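Local coordinates for protein vinylacetyl-CoA Delta-isomerase (PDB 6VJR) that probably dehydrates 4-hydroxybutyryl-CoA and isomerises vinylacetyl-CoA, using bound FAD and a [4Fe-4S] cluster, at residues A[10-15]-A[28-33]; A[36-41]-A[251-256]; A[119-124]-A[274-279]. All coordinates share one frame; numbering follows the deposited sequence.

Interaction 1: residues A[10-15]-A[28-33]; sequences ESLRGR and EPVDHP
The chain leaves helix 5-11 and passes a short 3-10 segment, residues 29-31, with the CA atoms of R13 and V30 6.5 Å apart. G14 sits at positive phi, which by itself favours glycine. Its N-H points at E28 and makes a nearly straight hydrogen bond, G14 N to E28 OE1 at 2.9 Å (164°), on the syn lone pair. The E28 chain starts anti to its own backbone N (chi1 -178°) and bends at chi2, so that its other oxygen turns back. E28 OE2 accepts from V30 N at 3.3 Å through its anti lone pair. One carboxylate thus holds the backbone of both segments.

V30 points toward 10-15 and splits its two methyls. V30 CG2 packs on L12 CB at 3.5 Å. V30 CG1 lies over one face of the R13 guanidinium, off toward its rim, 3.6 Å from R13 NH2. R13 runs extended from CG to NE and crosses V30 at about a right angle. Its end meets D31 in a salt bridge, R13 NH1 to D31 OD1 at 3.1 Å. D31 OD1 lies near the guanidinium plane, yet NH1 comes from above the carboxylate plane, and the two planes are 48° apart. The other N-O pairs of this bridge are weak.

The contact ties the end of the N-terminal helix to the turn ahead of helix 36-51. The shortest and straightest hydrogen bond across it is G14 N to E28 OE1. D31, with a long ion pair from E10, probably fixes the position and rotation of the partly exposed R13 guanidinium.

Interaction 2: residues A[36-41]-A[251-256]; sequences RPSINA and GGQEAL
R36 opens helix 36-51 and makes no contact with 251-256. R36 NE reaches N40 OD1 one turn on, at 2.9 Å, and so ties two side chains of the same helix together. P37 is the first residue to touch the other segment. P37 CB lies 3.6 Å from G251 N. The P37 carbonyl oxygen already accepts the helical N-H of A41, and P37 O takes a second, weak hydrogen bond from G251 N at 3.3 Å.

S38 points toward 251-256, and with G251 it carries most of the contact. Its CA-H is directed at G251 O, with S38 CA to G251 O 3.1 Å and an angle of 150° at the hydrogen. S38 CB rests against the carbonyl oxygens of G251 and G252. OG takes the crowded position between the backbone N and carbonyl carbon (chi1 67°). This sends it back to I35 O and to N192 ND2. Q253 CB packs on S38 OG at 3.6 Å; Q253 NE2 is near OG too, but at a poor angle, and bonds instead to Y228 OH. S38 N, in the first turn of the helix, donates a hydrogen bond to a water at 3.0 Å. That water has a weak link to G252 O. A41, one turn after P37, sets its CB 3.8 Å from G251 O.

The contact joins the start of helix 36-51 to the chain entering strand 254-259. That strand brings E254 to the FAD, and G252 is near the cluster ligand C97. G251 CA comes within 4.6 Å of S38 CA in this buried setting. The helix start is thus held to the chain before the strand mainly by weak backbone links and one water, while the polar end of S38 is satisfied by I35 and N192.

Interaction 3: residues A[119-124]-A[274-279]; sequences EKHGTD and EYEFAS
K120 is fully extended, with CG anti to the backbone N, while E276 folds its CG into the crowded position (chi1 73°) and bends again at chi2. H121 has CG anti to its carbonyl carbon (chi1 -73°). These torsions bring three tips together at one oxygen, E276 OE1. H121 NE2 donates to E276 OE1 at 2.7 Å (160°), in the ring plane and along the syn lone pair. K120 NZ makes a salt bridge with E276 OE1 at 2.8 Å, coming from above the carboxylate plane. The two donors therefore use different sides of one acceptor.

E274 slides past H121 and sets its CG over the ring centre, a CH-pi contact 3.7 Å from the centroid. Its carboxylate goes on to Y125 OH and H272 N. F277 presents CE2 to the edge of the H121 ring, 3.9 Å from H121 CD2. K120 CD lies at the edge of the F277 ring, also 3.9 Å from F277 CE2.

An alanine at E276 would remove the shared acceptor and would probably leave the ends of K120 and H121 less well fixed. The contact fastens the C-terminal end of helix 101-121 to the turn leading into helix 278-292. With K120 beside it, the E276 carboxylate is likely to stay ionised, and it may favour a protonated H121.

How the interactions relate
From the N terminus, interaction 1 closes first, a short loop holding the strands 19-21 and 24-25. Interaction 2 opens soon after, at the start of helix 36-51, and spans 210 residues to the chain entering strand 254-259. Interactions 1 and 2 are in series yet touch: V30 O probably accepts from R36 NH1, and I39 packs on V30 and L12. Interaction 3 crosses interaction 2, since 119-124 lies inside its loop and 274-279 beyond it. It joins the end of helix 101-121 to the turn before helix 278-292 at a separate place, with centres about 35 Å from interaction 2 and about 38 Å from interaction 1.

Interaction 1: residues A[10-15]-A[28-33]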
ATOM      1  N   GLU A  10      15.029  40.902 -17.070  1.00 19.43           N
ATOM      2  CA  GLU A  10      16.027  41.796 -17.610  1.00 21.16           C
ATOM      3  C   GLU A  10      17.375  41.649 -16.900  1.00 18.90           C
ATOM      4  O   GLU A  10      18.393  41.723 -17.567  1.00 20.37           O
ATOM      5  CB  GLU A  10      15.489  43.217 -17.476  1.00 22.76           C
ATOM      6  CG  GLU A  10      16.394  44.263 -18.111  1.00 31.36           C
ATOM      7  CD  GLU A  10      16.708  44.072 -19.586  1.00 36.94           C
ATOM      8  OE1 GLU A  10      15.834  43.607 -20.372  1.00 41.15           O
ATOM      9  OE2 GLU A  10      17.870  44.403 -19.939  1.00 47.45           O
ATOM     10  N   SER A  11      17.384  41.395 -15.582  1.00 18.15           N
ATOM     11  CA  SER A  11      18.611  41.231 -14.804  1.00 18.75           C
ATOM     12  C   SER A  11      19.418  39.989 -15.237  1.00 18.00           C
ATOM     13  O   SER A  11      20.617  39.905 -14.940  1.00 18.94           O
ATOM     14  CB  SER A  11      18.298  41.106 -13.305  1.00 19.36           C
ATOM     15  OG  SER A  11      17.901  39.758 -12.976  1.00 19.35           O
ATOM     16  N   LEU A  12      18.787  39.056 -15.978  1.00 18.37           N
ATOM     17  CA  LEU A  12      19.447  37.819 -16.429  1.00 18.30           C
ATOM     18  C   LEU A  12      20.104  37.970 -17.798  1.00 19.83           C
ATOM     19  O   LEU A  12      20.745  37.026 -18.279  1.00 21.29           O
ATOM     20  CB  LEU A  12      18.448  36.664 -16.515  1.00 17.93           C
ATOM     21  CG  LEU A  12      17.817  36.212 -15.201  1.00 19.21           C
ATOM     22  CD1 LEU A  12      16.870  35.053 -15.451  1.00 19.26           C
ATOM     23  CD2 LEU A  12      18.900  35.862 -14.196  1.00 19.99           C
ATOM     24  N   ARG A  13      19.840  39.098 -18.467  1.00 20.67           N
ATOM     25  CA  ARG A  13      20.319  39.337 -19.826  1.00 20.28           C
ATOM     26  C   ARG A  13      21.746  39.875 -19.816  1.00 20.27           C
ATOM     27  O   ARG A  13      22.133  40.690 -18.983  1.00 22.83           O
ATOM     28  CB  ARG A  13      19.452  40.320 -20.605  1.00 21.72           C
ATOM     29  CG  ARG A  13      18.074  39.772 -20.925  1.00 23.41           C
ATOM     30  CD  ARG A  13      17.316  40.738 -21.809  1.00 27.26           C
ATOM     31  NE  ARG A  13      15.976  40.260 -22.146  1.00 31.19           N
ATOM     32  CZ  ARG A  13      15.725  39.355 -23.081  1.00 34.48           C
ATOM     33  NH1 ARG A  13      16.700  38.856 -23.820  1.00 33.54           N
ATOM     34  NH2 ARG A  13      14.474  38.997 -23.305  1.00 39.92           N
ATOM     35  N   GLY A  14      22.529  39.411 -20.788  1.00 22.06           N
ATOM     36  CA  GLY A  14      23.822  40.005 -21.031  1.00 23.61           C
ATOM     37  C   GLY A  14      24.896  39.563 -20.046  1.00 21.59           C
ATOM     38  O   GLY A  14      25.911  40.276 -19.988  1.00 25.31           O
ATOM     39  N   ARG A  15      24.715  38.415 -19.338  1.00 19.35           N
ATOM     40  CA  ARG A  15      25.648  38.032 -18.278  1.00 19.27           C
ATOM     41  C   ARG A  15      26.815  37.164 -18.742  1.00 22.10           C
ATOM     42  O   ARG A  15      27.834  37.030 -18.043  1.00 24.08           O
ATOM     43  CB  ARG A  15      24.960  37.340 -17.110  1.00 19.26           C
ATOM     44  CG  ARG A  15      23.787  38.160 -16.586  1.00 18.89           C
ATOM     45  CD  ARG A  15      23.388  37.716 -15.183  1.00 19.09           C
ATOM     46  NE  ARG A  15      22.897  36.336 -15.197  1.00 18.66           N
ATOM     47  CZ  ARG A  15      22.650  35.597 -14.118  1.00 18.05           C
ATOM     48  NH1 ARG A  15      22.750  36.133 -12.914  1.00 18.76           N
ATOM     49  NH2 ARG A  15      22.273  34.349 -14.243  1.00 18.32           N
ATOM     50  N   GLU A  28      22.536  33.385 -24.716  1.00 22.20           N
ATOM     51  CA  GLU A  28      21.575  34.135 -23.937  1.00 21.39           C
ATOM     52  C   GLU A  28      20.506  33.172 -23.434  1.00 19.43           C
ATOM     53  O   GLU A  28      19.489  32.935 -24.115  1.00 19.22           O
ATOM     54  CB  GLU A  28      20.965  35.247 -24.777  1.00 24.08           C
ATOM     55  CG  GLU A  28      19.982  36.095 -23.980  1.00 28.70           C
ATOM     56  CD  GLU A  28      20.579  36.582 -22.665  1.00 31.35           C
ATOM     57  OE1 GLU A  28      21.408  37.542 -22.765  1.00 27.76           O
ATOM     58  OE2 GLU A  28      20.263  35.967 -21.584  1.00 32.46           O
ATOM     59  N   PRO A  29      20.646  32.650 -22.195  1.00 20.48           N
ATOM     60  CA  PRO A  29      19.666  31.693 -21.679  1.00 20.49           C
ATOM     61  C   PRO A  29      18.229  32.220 -21.712  1.00 18.70           C
ATOM     62  O   PRO A  29      17.294  31.446 -21.941  1.00 19.10           O
ATOM     63  CB  PRO A  29      20.214  31.395 -20.283  1.00 21.39           C
ATOM     64  CG  PRO A  29      21.712  31.582 -20.439  1.00 21.13           C
ATOM     65  CD  PRO A  29      21.769  32.858 -21.246  1.00 21.92           C
ATOM     66  N   VAL A  30      18.045  33.534 -21.512  1.00 18.41           N
ATOM     67  CA  VAL A  30      16.707  34.116 -21.423  1.00 19.89           C
ATOM     68  C   VAL A  30      15.952  33.889 -22.726  1.00 19.92           C
ATOM     69  O   VAL A  30      14.725  33.873 -22.738  1.00 21.50           O
ATOM     70  CB  VAL A  30      16.757  35.625 -21.105  1.00 22.94           C
ATOM     71  CG1 VAL A  30      15.377  36.267 -21.109  1.00 27.10           C
ATOM     72  CG2 VAL A  30      17.406  35.899 -19.775  1.00 24.99           C
ATOM     73  N   ASP A  31      16.693  33.800 -23.836  1.00 19.11           N
ATOM     74  CA  ASP A  31      16.088  33.642 -25.142  1.00 21.34           C
ATOM     75  C   ASP A  31      16.084  32.194 -25.628  1.00 20.00           C
ATOM     76  O   ASP A  31      15.680  31.936 -26.761  1.00 22.37           O
ATOM     77  CB  ASP A  31      16.836  34.526 -26.114  1.00 24.37           C
ATOM     78  CG  ASP A  31      16.637  36.019 -25.912  1.00 27.99           C
ATOM     79  OD1 ASP A  31      15.631  36.407 -25.296  1.00 31.82           O
ATOM     80  OD2 ASP A  31      17.517  36.766 -26.364  1.00 36.16           O
ATOM     81  N   HIS A  32      16.547  31.254 -24.816  1.00 17.53           N
ATOM     82  CA  HIS A  32      16.589  29.866 -25.252  1.00 17.15           C
ATOM     83  C   HIS A  32      15.265  29.220 -24.872  1.00 15.88           C
ATOM     84  O   HIS A  32      14.907  29.186 -23.694  1.00 16.04           O
ATOM     85  CB  HIS A  32      17.751  29.114 -24.621  1.00 17.52           C
ATOM     86  CG  HIS A  32      18.009  27.773 -25.216  1.00 17.94           C
ATOM     87  ND1 HIS A  32      17.103  26.748 -25.232  1.00 18.30           N
ATOM     88  CD2 HIS A  32      19.107  27.347 -25.866  1.00 20.07           C
ATOM     89  CE1 HIS A  32      17.670  25.710 -25.845  1.00 18.96           C
ATOM     90  NE2 HIS A  32      18.899  26.061 -26.235  1.00 20.33           N
ATOM     91  N   PRO A  33      14.494  28.658 -25.828  1.00 16.67           N
ATOM     92  CA  PRO A  33      13.174  28.119 -25.500  1.00 18.55           C
ATOM     93  C   PRO A  33      13.144  26.964 -24.501  1.00 16.97           C
ATOM     94  O   PRO A  33      12.122  26.713 -23.876  1.00 16.89           O
ATOM     95  CB  PRO A  33      12.615  27.621 -26.824  1.00 20.74           C
ATOM     96  CG  PRO A  33      13.660  27.855 -27.858  1.00 21.33           C
ATOM     97  CD  PRO A  33      14.833  28.556 -27.253  1.00 18.27           C
TER

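Interaction 2: residues A[36-41]-A[251-256]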
ATOM      1  N   ARG A  36      13.731  29.227 -21.044  1.00 14.85           N
ATOM      2  CA  ARG A  36      12.856  30.326 -20.700  1.00 14.98           C
ATOM      3  C   ARG A  36      11.730  29.879 -19.757  1.00 14.15           C
ATOM      4  O   ARG A  36      11.366  30.609 -18.849  1.00 13.93           O
ATOM      5  CB  ARG A  36      12.308  31.056 -21.924  1.00 17.36           C
ATOM      6  CG  ARG A  36      11.339  32.191 -21.606  1.00 17.66           C
ATOM      7  CD  ARG A  36      11.952  33.195 -20.667  1.00 20.14           C
ATOM      8  NE  ARG A  36      11.092  34.377 -20.604  1.00 22.38           N
ATOM      9  CZ  ARG A  36      11.178  35.444 -21.378  1.00 24.47           C
ATOM     10  NH1 ARG A  36      12.114  35.520 -22.295  1.00 27.10           N
ATOM     11  NH2 ARG A  36      10.290  36.405 -21.273  1.00 25.10           N
ATOM     12  N   PRO A  37      11.106  28.694 -19.882  1.00 14.21           N
ATOM     13  CA  PRO A  37      10.020  28.346 -18.950  1.00 14.19           C
ATOM     14  C   PRO A  37      10.469  28.355 -17.489  1.00 14.10           C
ATOM     15  O   PRO A  37       9.708  28.721 -16.606  1.00 13.82           O
ATOM     16  CB  PRO A  37       9.587  26.943 -19.421  1.00 15.62           C
ATOM     17  CG  PRO A  37       9.934  26.982 -20.908  1.00 15.47           C
ATOM     18  CD  PRO A  37      11.261  27.696 -20.955  1.00 14.59           C
ATOM     19  N   SER A  38      11.715  27.912 -17.210  1.00 14.56           N
ATOM     20  CA  SER A  38      12.205  27.963 -15.838  1.00 13.46           C
ATOM     21  C   SER A  38      12.376  29.402 -15.331  1.00 13.26           C
ATOM     22  O   SER A  38      12.138  29.696 -14.155  1.00 14.34           O
ATOM     23  CB  SER A  38      13.483  27.177 -15.692  1.00 15.10           C
ATOM     24  OG  SER A  38      14.610  27.707 -16.373  1.00 14.63           O
ATOM     25  N   ILE A  39      12.809  30.279 -16.212  1.00 12.55           N
ATOM     26  CA  ILE A  39      12.904  31.708 -15.903  1.00 12.45           C
ATOM     27  C   ILE A  39      11.538  32.272 -15.544  1.00 13.22           C
ATOM     28  O   ILE A  39      11.398  33.078 -14.627  1.00 13.95           O
ATOM     29  CB  ILE A  39      13.634  32.424 -17.045  1.00 13.72           C
ATOM     30  CG1 ILE A  39      15.123  32.009 -16.996  1.00 14.22           C
ATOM     31  CG2 ILE A  39      13.454  33.922 -16.994  1.00 14.58           C
ATOM     32  CD1 ILE A  39      15.897  32.346 -18.233  1.00 16.60           C
ATOM     33  N   ASN A  40      10.549  31.943 -16.349  1.00 13.63           N
ATOM     34  CA  ASN A  40       9.185  32.394 -16.124  1.00 13.42           C
ATOM     35  C   ASN A  40       8.695  31.987 -14.741  1.00 13.85           C
ATOM     36  O   ASN A  40       7.959  32.741 -14.102  1.00 15.38           O
ATOM     37  CB  ASN A  40       8.261  31.836 -17.192  1.00 14.39           C
ATOM     38  CG  ASN A  40       8.455  32.441 -18.560  1.00 16.09           C
ATOM     39  OD1 ASN A  40       9.006  33.534 -18.715  1.00 16.61           O
ATOM     40  ND2 ASN A  40       7.962  31.766 -19.575  1.00 17.00           N
ATOM     41  N   ALA A  41       9.022  30.766 -14.329  1.00 13.80           N
ATOM     42  CA  ALA A  41       8.634  30.285 -13.009  1.00 13.46           C
ATOM     43  C   ALA A  41       9.254  31.167 -11.938  1.00 14.88           C
ATOM     44  O   ALA A  41       8.571  31.558 -10.998  1.00 15.72           O
ATOM     45  CB  ALA A  41       8.997  28.828 -12.851  1.00 14.53           C
ATOM     46  N   GLY A 251       8.522  25.649 -16.287  1.00 15.30           N
ATOM     47  CA  GLY A 251       9.299  24.431 -16.093  1.00 16.14           C
ATOM     48  C   GLY A 251      10.392  24.651 -15.055  1.00 15.67           C
ATOM     49  O   GLY A 251      10.567  25.759 -14.500  1.00 16.82           O
ATOM     50  N   GLY A 252      11.180  23.602 -14.861  1.00 16.22           N
ATOM     51  CA  GLY A 252      12.299  23.649 -13.932  1.00 17.25           C
ATOM     52  C   GLY A 252      13.629  23.608 -14.675  1.00 15.64           C
ATOM     53  O   GLY A 252      13.684  23.599 -15.904  1.00 16.16           O
ATOM     54  N   GLN A 253      14.711  23.693 -13.905  1.00 15.66           N
ATOM     55  CA  GLN A 253      16.052  23.772 -14.458  1.00 14.85           C
ATOM     56  C   GLN A 253      17.001  23.120 -13.467  1.00 14.49           C
ATOM     57  O   GLN A 253      16.973  23.478 -12.285  1.00 14.30           O
ATOM     58  CB  GLN A 253      16.482  25.247 -14.578  1.00 15.06           C
ATOM     59  CG  GLN A 253      17.989  25.467 -14.773  1.00 16.33           C
ATOM     60  CD  GLN A 253      18.327  26.940 -14.845  1.00 16.28           C
ATOM     61  OE1 GLN A 253      18.788  27.561 -13.877  1.00 17.33           O
ATOM     62  NE2 GLN A 253      18.061  27.502 -16.008  1.00 17.16           N
ATOM     63  N   GLU A 254      17.859  22.246 -13.997  0.56 14.23           N
ATOM     64  CA  GLU A 254      18.976  21.701 -13.251  0.56 14.67           C
ATOM     65  C   GLU A 254      20.235  21.808 -14.105  0.56 13.85           C
ATOM     66  O   GLU A 254      20.175  21.700 -15.348  0.56 11.17           O
ATOM     67  CB  GLU A 254      18.712  20.242 -12.873  0.56 16.01           C
ATOM     68  CG  GLU A 254      17.401  20.033 -12.116  0.56 15.86           C
ATOM     69  CD  GLU A 254      16.164  19.872 -13.004  0.56 18.87           C
ATOM     70  OE1 GLU A 254      16.201  19.099 -13.999  0.56 20.56           O
ATOM     71  OE2 GLU A 254      15.122  20.503 -12.670  0.56 21.42           O
ATOM     72  N   ALA A 255      21.387  22.002 -13.426  1.00 14.15           N
ATOM     73  CA  ALA A 255      22.663  21.939 -14.124  1.00 14.25           C
ATOM     74  C   ALA A 255      23.745  21.423 -13.172  1.00 14.14           C
ATOM     75  O   ALA A 255      23.619  21.530 -11.957  1.00 15.16           O
ATOM     76  CB  ALA A 255      23.030  23.298 -14.701  1.00 15.27           C
ATOM     77  N   LEU A 256      24.832  20.930 -13.767  1.00 12.41           N
ATOM     78  CA  LEU A 256      26.065  20.606 -13.071  1.00 12.15           C
ATOM     79  C   LEU A 256      26.957  21.843 -13.092  1.00 13.16           C
ATOM     80  O   LEU A 256      27.264  22.382 -14.153  1.00 14.87           O
ATOM     81  CB  LEU A 256      26.697  19.431 -13.808  1.00 13.61           C
ATOM     82  CG  LEU A 256      28.040  18.933 -13.282  1.00 15.63           C
ATOM     83  CD1 LEU A 256      27.996  18.395 -11.879  1.00 15.80           C
ATOM     84  CD2 LEU A 256      28.630  17.931 -14.247  1.00 16.68           C
TER
HETATM   85  O   HOH W   1      12.964  25.546 -18.518  1.00 20.74           O

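Interaction 3: residues A[119-124]-A[274-279]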
ATOM      1  N   GLU A 119      30.407  31.058  18.090  1.00 23.61           N
ATOM      2  CA  GLU A 119      30.310  30.836  19.530  1.00 24.94           C
ATOM      3  C   GLU A 119      31.466  29.952  19.999  1.00 25.14           C
ATOM      4  O   GLU A 119      32.063  30.225  21.025  1.00 26.93           O
ATOM      5  CB  GLU A 119      28.909  30.310  19.844  1.00 30.05           C
ATOM      6  CG  GLU A 119      28.553  30.151  21.315  1.00 36.35           C
ATOM      7  CD  GLU A 119      27.118  29.643  21.430  1.00 41.41           C
ATOM      8  OE1 GLU A 119      26.714  28.698  20.689  1.00 47.17           O
ATOM      9  OE2 GLU A 119      26.381  30.228  22.238  1.00 45.64           O
ATOM     10  N   LYS A 120      31.805  28.908  19.233  1.00 24.59           N
ATOM     11  CA  LYS A 120      32.877  28.007  19.622  1.00 24.80           C
ATOM     12  C   LYS A 120      34.259  28.559  19.246  1.00 24.84           C
ATOM     13  O   LYS A 120      35.199  28.447  20.032  1.00 27.75           O
ATOM     14  CB  LYS A 120      32.653  26.638  18.974  1.00 24.90           C
ATOM     15  CG  LYS A 120      33.747  25.653  19.314  1.00 25.68           C
ATOM     16  CD  LYS A 120      33.552  24.276  18.722  1.00 28.56           C
ATOM     17  CE  LYS A 120      34.738  23.404  19.043  1.00 32.07           C
ATOM     18  NZ  LYS A 120      34.571  22.108  18.367  1.00 33.87           N
ATOM     19  N   HIS A 121      34.387  29.132  18.038  1.00 24.45           N
ATOM     20  CA  HIS A 121      35.689  29.374  17.435  1.00 25.51           C
ATOM     21  C   HIS A 121      36.135  30.840  17.556  1.00 27.60           C
ATOM     22  O   HIS A 121      37.296  31.168  17.339  1.00 30.69           O
ATOM     23  CB  HIS A 121      35.697  28.886  15.991  1.00 25.39           C
ATOM     24  CG  HIS A 121      35.727  27.410  15.854  1.00 24.99           C
ATOM     25  ND1 HIS A 121      36.907  26.699  15.910  1.00 28.02           N
ATOM     26  CD2 HIS A 121      34.752  26.515  15.705  1.00 23.96           C
ATOM     27  CE1 HIS A 121      36.631  25.401  15.782  1.00 29.84           C
ATOM     28  NE2 HIS A 121      35.333  25.268  15.658  1.00 24.70           N
ATOM     29  N   GLY A 122      35.218  31.747  17.879  1.00 27.75           N
ATOM     30  CA  GLY A 122      35.604  33.139  17.970  1.00 28.84           C
ATOM     31  C   GLY A 122      35.787  33.779  16.588  1.00 28.95           C
ATOM     32  O   GLY A 122      36.409  34.825  16.489  1.00 30.49           O
ATOM     33  N   THR A 123      35.172  33.177  15.560  1.00 26.72           N
ATOM     34  CA  THR A 123      35.198  33.646  14.178  1.00 25.39           C
ATOM     35  C   THR A 123      34.071  34.657  13.955  1.00 25.30           C
ATOM     36  O   THR A 123      33.343  34.993  14.881  1.00 26.00           O
ATOM     37  CB  THR A 123      35.108  32.414  13.273  1.00 24.46           C
ATOM     38  OG1 THR A 123      34.112  31.560  13.828  1.00 25.00           O
ATOM     39  CG2 THR A 123      36.395  31.599  13.296  1.00 25.43           C
ATOM     40  N   ASP A 124      33.958  35.200  12.740  1.00 26.00           N
ATOM     41  CA  ASP A 124      32.926  36.189  12.451  1.00 28.70           C
ATOM     42  C   ASP A 124      32.151  35.816  11.193  1.00 24.89           C
ATOM     43  O   ASP A 124      31.703  36.684  10.448  1.00 23.59           O
ATOM     44  CB  ASP A 124      33.468  37.590  12.278  1.00 34.30           C
ATOM     45  CG  ASP A 124      34.542  37.707  11.216  1.00 37.92           C
ATOM     46  OD1 ASP A 124      34.825  36.685  10.595  1.00 41.47           O
ATOM     47  OD2 ASP A 124      35.139  38.792  11.081  1.00 48.09           O
ATOM     48  N   GLU A 274      36.038  24.327   9.868  1.00 21.03           N
ATOM     49  CA  GLU A 274      35.380  23.854  11.079  1.00 20.86           C
ATOM     50  C   GLU A 274      34.475  22.669  10.727  1.00 20.17           C
ATOM     51  O   GLU A 274      33.244  22.751  10.707  1.00 19.23           O
ATOM     52  CB  GLU A 274      34.613  25.005  11.715  1.00 21.04           C
ATOM     53  CG  GLU A 274      35.484  26.210  12.063  1.00 22.63           C
ATOM     54  CD  GLU A 274      35.687  27.236  10.965  1.00 23.32           C
ATOM     55  OE1 GLU A 274      35.068  27.120   9.873  1.00 23.31           O
ATOM     56  OE2 GLU A 274      36.495  28.184  11.231  1.00 24.82           O
ATOM     57  N   TYR A 275      35.137  21.559  10.425  1.00 18.87           N
ATOM     58  CA  TYR A 275      34.517  20.376   9.866  1.00 19.14           C
ATOM     59  C   TYR A 275      33.415  19.809  10.749  1.00 18.89           C
ATOM     60  O   TYR A 275      32.504  19.173  10.230  1.00 17.65           O
ATOM     61  CB  TYR A 275      35.599  19.317   9.638  1.00 20.66           C
ATOM     62  CG  TYR A 275      36.328  18.879  10.884  1.00 22.69           C
ATOM     63  CD1 TYR A 275      35.860  17.810  11.636  1.00 24.87           C
ATOM     64  CD2 TYR A 275      37.477  19.524  11.298  1.00 24.99           C
ATOM     65  CE1 TYR A 275      36.504  17.408  12.784  1.00 27.15           C
ATOM     66  CE2 TYR A 275      38.141  19.122  12.437  1.00 28.05           C
ATOM     67  CZ  TYR A 275      37.645  18.074  13.182  1.00 29.08           C
ATOM     68  OH  TYR A 275      38.352  17.746  14.291  1.00 36.94           O
ATOM     69  N   GLU A 276      33.542  19.994  12.065  1.00 18.82           N
ATOM     70  CA  GLU A 276      32.576  19.454  13.002  1.00 20.79           C
ATOM     71  C   GLU A 276      31.203  20.102  12.863  1.00 20.83           C
ATOM     72  O   GLU A 276      30.248  19.568  13.430  1.00 23.88           O
ATOM     73  CB  GLU A 276      33.090  19.528  14.439  1.00 21.41           C
ATOM     74  CG  GLU A 276      33.110  20.922  15.043  1.00 22.26           C
ATOM     75  CD  GLU A 276      34.293  21.848  14.769  1.00 24.59           C
ATOM     76  OE1 GLU A 276      34.477  22.719  15.661  1.00 27.81           O
ATOM     77  OE2 GLU A 276      35.002  21.737  13.716  1.00 27.12           O
ATOM     78  N   PHE A 277      31.089  21.231  12.130  1.00 19.48           N
ATOM     79  CA  PHE A 277      29.801  21.888  11.954  1.00 18.95           C
ATOM     80  C   PHE A 277      29.151  21.537  10.627  1.00 17.92           C
ATOM     81  O   PHE A 277      28.030  21.976  10.379  1.00 18.10           O
ATOM     82  CB  PHE A 277      29.901  23.413  12.099  1.00 18.97           C
ATOM     83  CG  PHE A 277      30.095  23.834  13.540  1.00 18.58           C
ATOM     84  CD1 PHE A 277      28.990  24.085  14.338  1.00 20.31           C
ATOM     85  CD2 PHE A 277      31.369  23.985  14.090  1.00 20.85           C
ATOM     86  CE1 PHE A 277      29.159  24.501  15.651  1.00 20.96           C
ATOM     87  CE2 PHE A 277      31.532  24.387  15.407  1.00 21.53           C
ATOM     88  CZ  PHE A 277      30.433  24.628  16.182  1.00 21.32           C
ATOM     89  N   ALA A 278      29.819  20.747   9.794  1.00 17.85           N
ATOM     90  CA  ALA A 278      29.198  20.350   8.538  1.00 17.86           C
ATOM     91  C   ALA A 278      27.890  19.591   8.766  1.00 17.52           C
ATOM     92  O   ALA A 278      26.893  19.861   8.087  1.00 16.20           O
ATOM     93  CB  ALA A 278      30.132  19.548   7.665  1.00 17.75           C
ATOM     94  N   SER A 279      27.878  18.660   9.725  0.53 18.69           N
ATOM     95  CA  SER A 279      26.688  17.861   9.984  0.53 20.04           C
ATOM     96  C   SER A 279      25.554  18.761  10.484  0.53 18.19           C
ATOM     97  O   SER A 279      24.413  18.585  10.087  0.53 18.88           O
ATOM     98  CB  SER A 279      26.982  16.728  10.935  0.53 22.25           C
ATOM     99  OG  SER A 279      27.441  17.247  12.172  0.53 26.41           O
TER